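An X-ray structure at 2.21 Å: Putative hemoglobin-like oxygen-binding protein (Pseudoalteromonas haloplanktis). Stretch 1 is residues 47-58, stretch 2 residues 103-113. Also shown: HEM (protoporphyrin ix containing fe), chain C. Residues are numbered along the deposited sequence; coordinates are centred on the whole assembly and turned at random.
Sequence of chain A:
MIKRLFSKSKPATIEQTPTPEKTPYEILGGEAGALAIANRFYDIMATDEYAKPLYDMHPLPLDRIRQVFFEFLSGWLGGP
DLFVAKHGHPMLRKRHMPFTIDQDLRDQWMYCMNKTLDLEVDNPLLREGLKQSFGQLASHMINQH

Stretch 1 (47-58) TDEYAKPLYDMH
Stretch 2 103-113: QDLRDQWMYCM

At the apolar centre of this contact, Leu54 (t, p) points toward the second helix. Its CD2 lies 3.9 Å from Trp109 CB, and its CB is 4.2 Å from Leu105 CD2. Its CD1 meets the heme at CMB, 3.4 Å away, so one leucine serves both helix and cofactor. Leu105 (m, t) swings its end inward, placing CD1 3.9 Å from Met57 SD. Ala51, whose CA is 5.3 Å from Gln108 CA, sets its CB 3.8 Å from Cys112 SG.

Helices that cross nearly at right angles can share only a small patch, and this putative oxygen-binding protein shows how such a patch is built from apolar packing closed by a few exact polar contacts. Helix 103-113 is regular throughout; stretch 1 is a turn leading into a short helix that includes 52-56. The axes cross at -97° and approach to 9.3 Å, with Leu54 CA 6.1 Å from Leu105 CA. Together the stretches bury 608 Å².

Gln108 (m, t, chi3 58°) brings polarity into this buried layer without leaving its amide idle. Leu54 N donates to Gln108 OE1 at 3.0 Å, a backbone NH of the short helix thus capturing a side chain, while Gln108 NE2 donates to Asp104 OD1 at 3.1 Å, one turn back.

Farther out, Tyr50 (t, chi2 65°) lays one ring face over the Gln108 methylene, CG standing 3.8 Å from the ring centroid. Its edge meets the face of Tyr111 (t, chi2 -87°), centroids 5.1 Å apart and planes at 77°. Water 1 bridges Tyr50 OH and Asp104 OD1, 2.5 Å from each. At the opposite end of the second helix's contact, Tyr111 OH donates to Asp48 OD2 at 2.5 Å, with Asp48 in the t rotamer.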

ATOM      1  N   THR A  47       6.387  13.505  -1.931  1.00 32.93           N
ATOM      2  CA  THR A  47       6.335  14.910  -2.208  1.00 35.14           C
ATOM      3  C   THR A  47       5.250  15.658  -1.514  1.00 34.60           C
ATOM      4  O   THR A  47       5.198  16.845  -1.603  1.00 34.22           O
ATOM      5  CB  THR A  47       6.169  15.122  -3.707  1.00 37.69           C
ATOM      6  OG1 THR A  47       5.018  14.384  -4.191  1.00 39.93           O
ATOM      7  CG2 THR A  47       7.473  14.688  -4.414  1.00 39.38           C
ATOM      8  N   ASP A  48       4.339  14.965  -0.872  1.00 41.32           N
ATOM      9  CA  ASP A  48       3.190  15.645  -0.352  1.00 44.45           C
ATOM     10  C   ASP A  48       3.545  15.992   1.075  1.00 42.53           C
ATOM     11  O   ASP A  48       4.175  15.183   1.773  1.00 40.98           O
ATOM     12  CB  ASP A  48       1.959  14.773  -0.423  1.00 45.68           C
ATOM     13  CG  ASP A  48       0.761  15.418   0.219  1.00 46.57           C
ATOM     14  OD1 ASP A  48       0.750  15.570   1.464  1.00 51.21           O
ATOM     15  OD2 ASP A  48      -0.193  15.732  -0.521  1.00 47.50           O
ATOM     16  N   GLU A  49       3.132  17.186   1.495  1.00 43.26           N
ATOM     17  CA  GLU A  49       3.616  17.770   2.753  1.00 47.87           C
ATOM     18  C   GLU A  49       3.073  16.995   3.908  1.00 38.47           C
ATOM     19  O   GLU A  49       3.814  16.495   4.731  1.00 42.74           O
ATOM     20  CB  GLU A  49       3.245  19.258   2.891  1.00 57.38           C
ATOM     21  CG  GLU A  49       3.807  19.869   4.171  1.00 69.96           C
ATOM     22  CD  GLU A  49       3.122  21.146   4.628  1.00 76.94           C
ATOM     23  OE1 GLU A  49       2.073  21.533   4.045  1.00 85.69           O
ATOM     24  OE2 GLU A  49       3.650  21.755   5.595  1.00 79.43           O
ATOM     25  N   TYR A  50       1.771  16.845   3.963  1.00 35.44           N
ATOM     26  CA  TYR A  50       1.189  16.115   5.072  1.00 35.57           C
ATOM     27  C   TYR A  50       1.786  14.726   5.350  1.00 35.08           C
ATOM     28  O   TYR A  50       1.562  14.198   6.424  1.00 32.29           O
ATOM     29  CB  TYR A  50      -0.290  15.993   4.845  1.00 37.14           C
ATOM     30  CG  TYR A  50      -1.034  15.109   5.826  1.00 39.26           C
ATOM     31  CD1 TYR A  50      -1.142  15.429   7.188  1.00 38.67           C
ATOM     32  CD2 TYR A  50      -1.687  13.962   5.369  1.00 37.88           C
ATOM     33  CE1 TYR A  50      -1.858  14.581   8.062  1.00 39.63           C
ATOM     34  CE2 TYR A  50      -2.402  13.130   6.224  1.00 38.27           C
ATOM     35  CZ  TYR A  50      -2.500  13.435   7.557  1.00 36.60           C
ATOM     36  OH  TYR A  50      -3.244  12.554   8.334  1.00 38.31           O
ATOM     37  N   ALA A  51       2.470  14.105   4.372  1.00 36.48           N
ATOM     38  CA  ALA A  51       3.026  12.756   4.563  1.00 37.56           C
ATOM     39  C   ALA A  51       4.560  12.726   4.753  1.00 36.88           C
ATOM     40  O   ALA A  51       5.157  11.620   4.883  1.00 32.94           O
ATOM     41  CB  ALA A  51       2.629  11.834   3.406  1.00 37.18           C
ATOM     42  N   LYS A  52       5.206  13.890   4.783  1.00 33.86           N
ATOM     43  CA  LYS A  52       6.644  13.917   5.068  1.00 37.68           C
ATOM     44  C   LYS A  52       7.017  12.991   6.235  1.00 35.01           C
ATOM     45  O   LYS A  52       7.962  12.237   6.135  1.00 38.70           O
ATOM     46  CB  LYS A  52       7.195  15.341   5.287  1.00 41.64           C
ATOM     47  CG  LYS A  52       8.631  15.362   5.837  1.00 46.61           C
ATOM     48  CD  LYS A  52       9.391  16.679   5.654  1.00 50.32           C
ATOM     49  N   PRO A  53       6.267  13.025   7.332  1.00 35.02           N
ATOM     50  CA  PRO A  53       6.664  12.175   8.450  1.00 35.22           C
ATOM     51  C   PRO A  53       6.684  10.690   8.090  1.00 32.72           C
ATOM     52  O   PRO A  53       7.657  10.012   8.337  1.00 29.16           O
ATOM     53  CB  PRO A  53       5.628  12.510   9.508  1.00 37.83           C
ATOM     54  CG  PRO A  53       5.296  13.948   9.204  1.00 38.47           C
ATOM     55  CD  PRO A  53       5.185  13.949   7.711  1.00 36.37           C
ATOM     56  N   LEU A  54       5.646  10.217   7.421  1.00 31.44           N
ATOM     57  CA  LEU A  54       5.636   8.855   6.924  1.00 27.70           C
ATOM     58  C   LEU A  54       6.771   8.595   5.938  1.00 27.65           C
ATOM     59  O   LEU A  54       7.419   7.554   5.985  1.00 30.67           O
ATOM     60  CB  LEU A  54       4.274   8.563   6.315  1.00 30.84           C
ATOM     61  CG  LEU A  54       4.089   7.241   5.573  1.00 32.31           C
ATOM     62  CD1 LEU A  54       4.397   6.063   6.457  1.00 33.28           C
ATOM     63  CD2 LEU A  54       2.664   7.163   5.022  1.00 34.39           C
ATOM     64  N   TYR A  55       7.033   9.550   5.061  1.00 28.21           N
ATOM     65  CA  TYR A  55       8.085   9.458   4.101  1.00 28.63           C
ATOM     66  C   TYR A  55       9.473   9.305   4.747  1.00 29.57           C
ATOM     67  O   TYR A  55      10.302   8.483   4.326  1.00 30.06           O
ATOM     68  CB  TYR A  55       8.064  10.699   3.222  1.00 30.87           C
ATOM     69  CG  TYR A  55       9.111  10.708   2.120  1.00 31.78           C
ATOM     70  CD1 TYR A  55       9.353   9.577   1.322  1.00 32.89           C
ATOM     71  CD2 TYR A  55       9.840  11.857   1.848  1.00 34.06           C
ATOM     72  CE1 TYR A  55      10.312   9.612   0.303  1.00 32.11           C
ATOM     73  CE2 TYR A  55      10.814  11.876   0.859  1.00 32.50           C
ATOM     74  CZ  TYR A  55      11.027  10.769   0.090  1.00 32.18           C
ATOM     75  OH  TYR A  55      11.963  10.840  -0.891  1.00 37.91           O
ATOM     76  N   ASP A  56       9.708  10.101   5.760  1.00 33.62           N
ATOM     77  CA  ASP A  56      10.956  10.096   6.526  1.00 34.50           C
ATOM     78  C   ASP A  56      11.265   8.760   7.289  1.00 35.50           C
ATOM     79  O   ASP A  56      12.383   8.503   7.706  1.00 37.63           O
ATOM     80  CB  ASP A  56      10.909  11.274   7.507  1.00 40.29           C
ATOM     81  CG  ASP A  56      11.017  12.656   6.795  1.00 49.32           C
ATOM     82  OD1 ASP A  56      11.368  12.688   5.573  1.00 50.33           O
ATOM     83  OD2 ASP A  56      10.755  13.702   7.470  1.00 48.21           O
ATOM     84  N   MET A  57      10.296   7.893   7.457  1.00 34.72           N
ATOM     85  CA  MET A  57      10.579   6.591   7.994  1.00 35.53           C
ATOM     86  C   MET A  57      11.215   5.679   6.919  1.00 33.64           C
ATOM     87  O   MET A  57      11.713   4.572   7.216  1.00 29.94           O
ATOM     88  CB  MET A  57       9.292   5.956   8.473  1.00 37.73           C
ATOM     89  CG  MET A  57       8.518   6.742   9.507  1.00 38.90           C
ATOM     90  SD  MET A  57       7.012   5.833   9.862  1.00 47.23           S
ATOM     91  CE  MET A  57       7.611   4.557  10.961  1.00 50.01           C
ATOM     92  N   HIS A  58      11.220   6.136   5.678  1.00 30.47           N
ATOM     93  CA  HIS A  58      11.750   5.299   4.609  1.00 32.30           C
ATOM     94  C   HIS A  58      13.180   5.715   4.240  1.00 34.21           C
ATOM     95  O   HIS A  58      13.374   6.765   3.676  1.00 36.19           O
ATOM     96  CB  HIS A  58      10.862   5.395   3.375  1.00 31.74           C
ATOM     97  CG  HIS A  58       9.496   4.801   3.553  1.00 29.59           C
ATOM     98  ND1 HIS A  58       8.488   5.434   4.259  1.00 30.00           N
ATOM     99  CD2 HIS A  58       8.972   3.641   3.097  1.00 28.94           C
ATOM    100  CE1 HIS A  58       7.403   4.678   4.228  1.00 30.01           C
ATOM    101  NE2 HIS A  58       7.667   3.595   3.511  1.00 29.68           N
ATOM    102  N   GLN A 103      -1.931   6.673  15.145  1.00 42.25           N
ATOM    103  CA  GLN A 103      -3.067   7.098  14.341  1.00 43.95           C
ATOM    104  C   GLN A 103      -2.629   8.082  13.250  1.00 41.20           C
ATOM    105  O   GLN A 103      -3.002   7.984  12.075  1.00 43.18           O
ATOM    106  CB  GLN A 103      -4.102   7.790  15.272  1.00 48.43           C
ATOM    107  CG  GLN A 103      -5.451   8.134  14.637  1.00 52.74           C
ATOM    108  CD  GLN A 103      -6.156   6.907  14.075  1.00 53.17           C
ATOM    109  OE1 GLN A 103      -6.406   5.937  14.801  1.00 56.46           O
ATOM    110  NE2 GLN A 103      -6.471   6.935  12.772  1.00 54.32           N
ATOM    111  N   ASP A 104      -1.840   9.045  13.663  1.00 34.04           N
ATOM    112  CA  ASP A 104      -1.363  10.068  12.778  1.00 37.49           C
ATOM    113  C   ASP A 104      -0.674   9.480  11.521  1.00 38.61           C
ATOM    114  O   ASP A 104      -0.909   9.942  10.394  1.00 42.83           O
ATOM    115  CB  ASP A 104      -0.438  10.978  13.574  1.00 35.99           C
ATOM    116  CG  ASP A 104       0.274  11.994  12.721  1.00 38.16           C
ATOM    117  OD1 ASP A 104      -0.319  12.471  11.713  1.00 35.67           O
ATOM    118  OD2 ASP A 104       1.438  12.322  13.108  1.00 35.88           O
ATOM    119  N   LEU A 105       0.177   8.485  11.720  1.00 32.76           N
ATOM    120  CA  LEU A 105       0.886   7.871  10.619  1.00 34.17           C
ATOM    121  C   LEU A 105      -0.015   6.960   9.804  1.00 31.16           C
ATOM    122  O   LEU A 105       0.137   6.884   8.594  1.00 32.36           O
ATOM    123  CB  LEU A 105       2.132   7.105  11.100  1.00 33.17           C
ATOM    124  CG  LEU A 105       3.289   7.948  11.615  1.00 35.65           C
ATOM    125  CD1 LEU A 105       4.286   7.051  12.385  1.00 37.40           C
ATOM    126  CD2 LEU A 105       3.976   8.683  10.478  1.00 34.77           C
ATOM    127  N   ARG A 106      -0.935   6.270  10.455  1.00 33.26           N
ATOM    128  CA  ARG A 106      -1.962   5.542   9.746  1.00 36.85           C
ATOM    129  C   ARG A 106      -2.775   6.440   8.787  1.00 37.12           C
ATOM    130  O   ARG A 106      -3.047   6.056   7.651  1.00 32.89           O
ATOM    131  CB  ARG A 106      -2.929   4.880  10.699  1.00 38.14           C
ATOM    132  CG  ARG A 106      -3.709   3.755  10.017  1.00 42.74           C
ATOM    133  CD  ARG A 106      -5.210   3.755  10.330  1.00 47.77           C
ATOM    134  NE  ARG A 106      -5.939   4.775   9.577  1.00 46.17           N
ATOM    135  CZ  ARG A 106      -7.036   4.588   8.836  1.00 38.24           C
ATOM    136  NH1 ARG A 106      -7.650   3.413   8.697  1.00 39.90           N
ATOM    137  NH2 ARG A 106      -7.529   5.631   8.214  1.00 35.45           N
ATOM    138  N   ASP A 107      -3.138   7.630   9.249  1.00 34.57           N
ATOM    139  CA  ASP A 107      -3.943   8.538   8.439  1.00 36.26           C
ATOM    140  C   ASP A 107      -3.164   9.089   7.254  1.00 36.09           C
ATOM    141  O   ASP A 107      -3.730   9.238   6.182  1.00 33.24           O
ATOM    142  CB  ASP A 107      -4.469   9.704   9.286  1.00 36.07           C
ATOM    143  CG  ASP A 107      -5.506   9.272  10.312  1.00 36.68           C
ATOM    144  OD1 ASP A 107      -6.221   8.272  10.135  1.00 40.78           O
ATOM    145  OD2 ASP A 107      -5.605   9.974  11.325  1.00 49.59           O
ATOM    146  N   GLN A 108      -1.888   9.427   7.478  1.00 34.33           N
ATOM    147  CA  GLN A 108      -0.957   9.767   6.404  1.00 33.55           C
ATOM    148  C   GLN A 108      -0.823   8.674   5.328  1.00 31.40           C
ATOM    149  O   GLN A 108      -0.750   9.001   4.134  1.00 31.35           O
ATOM    150  CB  GLN A 108       0.425  10.033   6.962  1.00 35.15           C
ATOM    151  CG  GLN A 108       0.532  11.382   7.639  1.00 36.90           C
ATOM    152  CD  GLN A 108       1.857  11.559   8.337  1.00 36.39           C
ATOM    153  OE1 GLN A 108       2.903  11.462   7.728  1.00 42.95           O
ATOM    154  NE2 GLN A 108       1.814  11.800   9.622  1.00 37.85           N
ATOM    155  N   TRP A 109      -0.732   7.414   5.764  1.00 28.21           N
ATOM    156  CA  TRP A 109      -0.662   6.266   4.862  1.00 25.41           C
ATOM    157  C   TRP A 109      -1.958   6.156   4.081  1.00 27.71           C
ATOM    158  O   TRP A 109      -1.925   5.957   2.852  1.00 27.30           O
ATOM    159  CB  TRP A 109      -0.481   4.978   5.644  1.00 25.57           C
ATOM    160  CG  TRP A 109       0.103   3.863   4.877  1.00 26.49           C
ATOM    161  CD1 TRP A 109       1.413   3.467   4.885  1.00 28.66           C
ATOM    162  CD2 TRP A 109      -0.568   2.996   3.969  1.00 26.58           C
ATOM    163  NE1 TRP A 109       1.588   2.379   4.069  1.00 29.01           N
ATOM    164  CE2 TRP A 109       0.380   2.067   3.496  1.00 29.00           C
ATOM    165  CE3 TRP A 109      -1.882   2.875   3.543  1.00 27.69           C
ATOM    166  CZ2 TRP A 109       0.049   1.062   2.581  1.00 27.35           C
ATOM    167  CZ3 TRP A 109      -2.198   1.839   2.636  1.00 27.43           C
ATOM    168  CH2 TRP A 109      -1.256   0.982   2.174  1.00 26.11           C
ATOM    169  N   MET A 110      -3.106   6.251   4.770  1.00 28.12           N
ATOM    170  CA  MET A 110      -4.398   6.219   4.053  1.00 30.42           C
ATOM    171  C   MET A 110      -4.644   7.383   3.089  1.00 31.00           C
ATOM    172  O   MET A 110      -5.116   7.191   1.975  1.00 37.57           O
ATOM    173  CB  MET A 110      -5.561   6.059   4.999  1.00 32.20           C
ATOM    174  CG  MET A 110      -5.704   4.627   5.473  1.00 33.19           C
ATOM    175  SD  MET A 110      -5.652   3.379   4.159  1.00 35.82           S
ATOM    176  CE  MET A 110      -7.190   3.796   3.327  1.00 38.87           C
ATOM    177  N   TYR A 111      -4.286   8.578   3.506  1.00 31.46           N
ATOM    178  CA  TYR A 111      -4.363   9.761   2.664  1.00 31.26           C
ATOM    179  C   TYR A 111      -3.637   9.539   1.332  1.00 32.41           C
ATOM    180  O   TYR A 111      -4.186   9.810   0.277  1.00 33.16           O
ATOM    181  CB  TYR A 111      -3.786  10.937   3.458  1.00 30.59           C
ATOM    182  CG  TYR A 111      -3.467  12.152   2.656  1.00 31.47           C
ATOM    183  CD1 TYR A 111      -2.238  12.282   2.051  1.00 32.84           C
ATOM    184  CD2 TYR A 111      -4.392  13.195   2.527  1.00 32.27           C
ATOM    185  CE1 TYR A 111      -1.920  13.408   1.304  1.00 36.18           C
ATOM    186  CE2 TYR A 111      -4.084  14.338   1.796  1.00 34.49           C
ATOM    187  CZ  TYR A 111      -2.849  14.439   1.203  1.00 36.28           C
ATOM    188  OH  TYR A 111      -2.525  15.534   0.462  1.00 41.68           O
ATOM    189  N   CYS A 112      -2.406   9.029   1.387  1.00 31.33           N
ATOM    190  CA  CYS A 112      -1.675   8.668   0.183  1.00 28.53           C
ATOM    191  C   CYS A 112      -2.394   7.589  -0.613  1.00 28.18           C
ATOM    192  O   CYS A 112      -2.469   7.691  -1.838  1.00 24.72           O
ATOM    193  CB  CYS A 112      -0.282   8.154   0.533  1.00 27.45           C
ATOM    194  SG  CYS A 112       0.823   9.461   1.056  1.00 30.99           S
ATOM    195  N   MET A 113      -2.883   6.535   0.055  1.00 28.52           N
ATOM    196  CA  MET A 113      -3.503   5.415  -0.709  1.00 31.07           C
ATOM    197  C   MET A 113      -4.920   5.773  -1.281  1.00 29.85           C
ATOM    198  O   MET A 113      -5.287   5.365  -2.403  1.00 27.07           O
ATOM    199  CB  MET A 113      -3.539   4.141   0.125  1.00 32.02           C
ATOM    200  CG  MET A 113      -4.175   2.965  -0.574  1.00 31.37           C
ATOM    201  SD  MET A 113      -3.279   2.585  -2.084  1.00 34.62           S
ATOM    202  CE  MET A 113      -1.829   1.741  -1.383  1.00 34.88           C
TER
HETATM  203  CHA HEM C 700       7.093  -1.887   4.908  1.00 26.41           C
HETATM  204  CHB HEM C 700       5.333   2.019   7.222  1.00 23.80           C
HETATM  205  CHC HEM C 700       0.868   0.239   6.526  1.00 25.84           C
HETATM  206  CHD HEM C 700       2.658  -2.970   3.476  1.00 28.42           C
HETATM  207  C1A HEM C 700       7.004  -0.701   5.614  1.00 26.76           C
HETATM  208  C2A HEM C 700       8.095   0.065   6.029  1.00 25.64           C
HETATM  209  C3A HEM C 700       7.594   1.168   6.654  1.00 26.37           C
HETATM  210  C4A HEM C 700       6.182   1.093   6.657  1.00 26.53           C
HETATM  211  CMA HEM C 700       8.407   2.297   7.275  1.00 27.86           C
HETATM  212  CAA HEM C 700       9.568  -0.237   5.844  1.00 27.61           C
HETATM  213  CBA HEM C 700       9.958  -0.438   4.380  1.00 35.54           C
HETATM  214  CGA HEM C 700      11.366  -0.010   4.020  1.00 36.29           C
HETATM  215  O1A HEM C 700      11.784   1.167   4.025  1.00 38.57           O
HETATM  216  O2A HEM C 700      12.135  -0.906   3.640  1.00 47.68           O
HETATM  217  C1B HEM C 700       3.941   1.837   7.263  1.00 25.44           C
HETATM  218  C2B HEM C 700       3.043   2.627   8.044  1.00 26.36           C
HETATM  219  C3B HEM C 700       1.784   2.118   7.858  1.00 27.60           C
HETATM  220  C4B HEM C 700       1.966   0.962   6.984  1.00 26.11           C
HETATM  221  CMB HEM C 700       3.478   3.839   8.849  1.00 28.92           C
HETATM  222  CAB HEM C 700       0.399   2.406   8.349  1.00 31.21           C
HETATM  223  CBB HEM C 700       0.175   3.235   9.315  1.00 37.94           C
HETATM  224  C1C HEM C 700       0.922  -0.746   5.548  1.00 27.84           C
HETATM  225  C2C HEM C 700      -0.168  -1.361   4.911  1.00 30.31           C
HETATM  226  C3C HEM C 700       0.367  -2.296   4.059  1.00 31.69           C
HETATM  227  C4C HEM C 700       1.775  -2.200   4.158  1.00 30.69           C
HETATM  228  CMC HEM C 700      -1.631  -1.052   5.198  1.00 33.11           C
HETATM  229  CAC HEM C 700      -0.291  -3.217   3.105  1.00 39.33           C
HETATM  230  CBC HEM C 700      -1.585  -3.139   2.820  1.00 41.60           C
HETATM  231  C1D HEM C 700       3.998  -2.919   3.702  1.00 27.67           C
HETATM  232  C2D HEM C 700       4.888  -3.900   3.086  1.00 28.09           C
HETATM  233  C3D HEM C 700       6.104  -3.596   3.483  1.00 30.93           C
HETATM  234  C4D HEM C 700       5.961  -2.439   4.353  1.00 28.38           C
HETATM  235  CMD HEM C 700       4.554  -5.061   2.190  1.00 30.61           C
HETATM  236  CAD HEM C 700       7.376  -4.358   3.156  1.00 35.44           C
HETATM  237  CBD HEM C 700       7.602  -5.289   4.352  1.00 41.73           C
HETATM  238  CGD HEM C 700       8.796  -6.238   4.201  1.00 51.80           C
HETATM  239  O1D HEM C 700       9.606  -6.143   3.266  1.00 52.81           O
HETATM  240  O2D HEM C 700       9.012  -7.154   5.021  1.00 54.82           O
HETATM  241  NA  HEM C 700       5.831  -0.027   5.972  1.00 26.29           N
HETATM  242  NB  HEM C 700       3.242   0.891   6.669  1.00 26.02           N
HETATM  243  NC  HEM C 700       2.065  -1.244   5.055  1.00 26.31           N
HETATM  244  ND  HEM C 700       4.673  -2.036   4.403  1.00 27.03           N
HETATM  245 FE   HEM C 700       3.995  -0.656   5.488  1.00 28.06          FE
HETATM  246  O   HOH W   1      -2.601  12.820  10.774  1.00 40.73           O
HETATM  247  O   HOH W   2       4.070   0.661   3.736  1.00 23.31           O